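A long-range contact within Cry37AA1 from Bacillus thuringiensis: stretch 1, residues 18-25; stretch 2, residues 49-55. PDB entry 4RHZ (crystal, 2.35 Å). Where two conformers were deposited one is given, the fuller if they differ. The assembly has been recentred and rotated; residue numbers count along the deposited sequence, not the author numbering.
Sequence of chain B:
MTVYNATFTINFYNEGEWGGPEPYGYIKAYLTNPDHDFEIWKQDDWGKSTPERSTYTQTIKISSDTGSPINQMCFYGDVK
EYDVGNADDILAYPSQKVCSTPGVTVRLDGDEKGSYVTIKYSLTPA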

# COMPACT_ATOMS: atom_id res chain seq x y z
N TRP B 18 -26.20 -5.90 -1.20
CA TRP B 18 -26.57 -6.91 -2.26
C TRP B 18 -25.78 -6.99 -3.60
O TRP B 18 -26.13 -6.34 -4.61
N GLY B 19 -24.73 -7.81 -3.59
CA GLY B 19 -23.80 -7.90 -4.72
C GLY B 19 -23.20 -6.52 -5.03
O GLY B 19 -22.92 -5.72 -4.12
N GLY B 20 -23.04 -6.22 -6.32
CA GLY B 20 -22.34 -5.01 -6.74
C GLY B 20 -23.23 -3.79 -6.83
O GLY B 20 -24.46 -3.87 -6.72
N PRO B 21 -22.62 -2.63 -7.04
CA PRO B 21 -23.48 -1.48 -7.26
C PRO B 21 -24.04 -1.41 -8.71
O PRO B 21 -23.64 -2.23 -9.59
N GLU B 22 -24.98 -0.48 -8.93
CA GLU B 22 -25.59 -0.27 -10.22
C GLU B 22 -25.33 1.13 -10.75
O GLU B 22 -26.23 1.98 -10.84
N PRO B 23 -24.07 1.39 -11.08
CA PRO B 23 -23.77 2.83 -11.32
C PRO B 23 -24.38 3.31 -12.64
O PRO B 23 -24.35 2.56 -13.62
N TYR B 24 -24.97 4.51 -12.66
CA TYR B 24 -25.24 5.15 -13.93
C TYR B 24 -24.62 6.55 -13.94
O TYR B 24 -24.44 7.15 -12.88
N GLY B 25 -24.33 7.06 -15.13
CA GLY B 25 -23.89 8.45 -15.35
C GLY B 25 -22.75 8.39 -16.34
O GLY B 25 -22.87 7.70 -17.36
N SER B 49 -33.39 -1.54 -13.91
CA SER B 49 -32.74 -2.27 -14.99
C SER B 49 -31.25 -1.89 -15.18
O SER B 49 -30.56 -2.48 -16.05
N THR B 50 -30.77 -0.90 -14.43
CA THR B 50 -29.38 -0.46 -14.59
C THR B 50 -28.47 -1.65 -14.28
O THR B 50 -28.69 -2.35 -13.30
N PRO B 51 -27.49 -1.92 -15.14
CA PRO B 51 -26.60 -3.05 -14.90
C PRO B 51 -25.71 -2.98 -13.63
O PRO B 51 -25.28 -1.88 -13.18
N GLU B 52 -25.46 -4.17 -13.07
CA GLU B 52 -24.54 -4.36 -11.98
C GLU B 52 -23.15 -4.18 -12.56
O GLU B 52 -22.84 -4.71 -13.63
N ARG B 53 -22.32 -3.40 -11.88
CA ARG B 53 -21.00 -3.17 -12.39
C ARG B 53 -20.10 -2.87 -11.24
O ARG B 53 -20.26 -1.85 -10.57
N SER B 54 -19.13 -3.73 -10.98
CA SER B 54 -18.19 -3.40 -9.93
C SER B 54 -16.82 -2.95 -10.51
O SER B 54 -16.18 -2.07 -9.95
N THR B 55 -16.42 -3.56 -11.62
CA THR B 55 -15.20 -3.22 -12.32
C THR B 55 -15.57 -3.13 -13.79
O THR B 55 -16.42 -3.89 -14.24

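The firmest link between these two stretches is made by backbone atoms: Arg53 N donates to Pro21 O at 2.9 Å, with a nearly straight N-H...O angle of 165°. Proline is compatible with this role, because only its carbonyl is used here and the N-H it lacks is not called on. The same oxygen also receives a CA-H...O contact, with Glu52 CA lying 3.3 Å from Pro21 O. A second contact of this kind runs the other way, from Glu22 CA to Pro51 O at 3.4 Å, so each stretch supplies both a CA-H group and a carbonyl where Glu22 and Glu52 pass closest.

One side chain adds a direct polar tie. Glu52 leaves its backbone sideways and is extended, with chi1 and chi2 both t, which carries its carboxylate along to the start of the first stretch. There Gly20 N donates to Glu52 OE1 at 3.3 Å, a weak hydrogen bond with an angle of 145°. The absence of a side chain at Gly20 matters here: an ideal CB would point toward the second stretch and sit only 3.0 Å from Glu52 CG, a tight approach, so glycine leaves room for the glutamate's aliphatic stem. Gly19 has a separate reason to be glycine, its positive phi of 57°.

A water completes the polar network. Water 1 donates to Pro23 O at 2.7 Å and to Pro51 O at 2.9 Å, bridging two carbonyls that could not bond to each other because neither carries a hydrogen.

Around this framework the packing is largely aliphatic. Thr50 is the residue whose CA-to-CB bond points toward the first stretch, and it is buried. Its m rotamer places the methyl against the partner chain: Thr50 CG2 lies 3.5 Å from Pro23 O and 4.1 Å from Tyr24 CB. Thr50 OG1 is hydrogen-bonded to a residue adjoining the stretches, so threonine combines a packing methyl with a satisfied hydroxyl.

Glu22 uses its methylene groups in the contact. It points sideways with chi1 m and chi2 off the usual wells at 129°; Glu22 CG comes within 3.4 Å of Thr50 O and 3.9 Å of Glu52 CA, while Glu22 CB is 4.2 Å from Thr50 CG2. Its carboxylate makes no hydrogen bond across the contact.

The two prolines of the first stretch offer compact rings, both C-gamma endo. Pro23 CD rests 3.6 Å from Arg53 O, and Pro23 CG packs 3.9 Å from Arg53 CB. Arg53, with chi1 t followed by chi2 and chi3 p, contributes the base of its side chain here while its end leads away. Pro21 CD approaches Ser54 CB at 4.1 Å, where the small p-rotamer serine gives a light contact. Pro51, by contrast, turns its ring away and takes part through its carbonyl, and Tyr24, with chi1 p, contributes its CB while its hydroxyl is hydrogen-bonded elsewhere in the structure.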

# COMPACT_ATOMS: atom_id res chain seq x y z
CB TRP B 18 -28.10 -6.98 -2.46
CG TRP B 18 -28.78 -7.25 -1.12
CD1 TRP B 18 -29.75 -6.48 -0.51
CD2 TRP B 18 -28.46 -8.32 -0.18
NE1 TRP B 18 -30.08 -7.02 0.72
CE2 TRP B 18 -29.31 -8.15 0.95
CE3 TRP B 18 -27.56 -9.41 -0.19
CZ2 TRP B 18 -29.28 -9.03 2.07
CZ3 TRP B 18 -27.54 -10.28 0.91
CH2 TRP B 18 -28.40 -10.08 2.02
CB PRO B 21 -22.57 -0.29 -6.91
CG PRO B 21 -21.20 -0.83 -6.76
CD PRO B 21 -21.19 -2.29 -7.09
CB GLU B 22 -27.08 -0.61 -10.15
CG GLU B 22 -27.24 -2.13 -10.21
CD GLU B 22 -28.11 -2.68 -9.10
OE1 GLU B 22 -27.62 -3.59 -8.38
OE2 GLU B 22 -29.27 -2.19 -8.96
CB PRO B 23 -22.24 2.82 -11.42
CG PRO B 23 -21.89 1.44 -11.88
CD PRO B 23 -22.87 0.54 -11.15
CB TYR B 24 -26.73 5.27 -14.21
CG TYR B 24 -27.49 6.21 -13.28
CD1 TYR B 24 -27.72 7.54 -13.64
CD2 TYR B 24 -28.02 5.75 -12.06
CE1 TYR B 24 -28.44 8.41 -12.80
CE2 TYR B 24 -28.75 6.61 -11.21
CZ TYR B 24 -28.94 7.94 -11.57
OH TYR B 24 -29.65 8.80 -10.72
CB SER B 49 -33.51 -2.05 -16.32
OG SER B 49 -34.76 -2.73 -16.35
CB THR B 50 -29.04 0.80 -13.74
OG1 THR B 50 -29.92 1.88 -14.10
CG2 THR B 50 -27.59 1.24 -13.94
CB PRO B 51 -25.70 -3.10 -16.14
CG PRO B 51 -26.24 -2.10 -17.11
CD PRO B 51 -27.23 -1.23 -16.43
CB GLU B 52 -24.69 -5.77 -11.35
CG GLU B 52 -23.76 -6.01 -10.12
CD GLU B 52 -23.94 -7.41 -9.42
OE1 GLU B 52 -22.90 -8.02 -9.05
OE2 GLU B 52 -25.09 -7.88 -9.22
CB ARG B 53 -21.00 -2.01 -13.42
CG ARG B 53 -19.63 -1.71 -14.04
CD ARG B 53 -19.22 -2.75 -15.08
NE ARG B 53 -20.27 -2.88 -16.05
CZ ARG B 53 -20.19 -3.52 -17.22
NH1 ARG B 53 -19.04 -4.09 -17.63
NH2 ARG B 53 -21.27 -3.56 -18.00
CB SER B 54 -18.13 -4.49 -8.81
OG SER B 54 -17.20 -5.52 -9.05
CB THR B 55 -14.13 -4.30 -12.17
OG1 THR B 55 -14.11 -4.77 -10.82
CG2 THR B 55 -12.79 -3.75 -12.55
O HOH W 1 -23.93 0.15 -14.76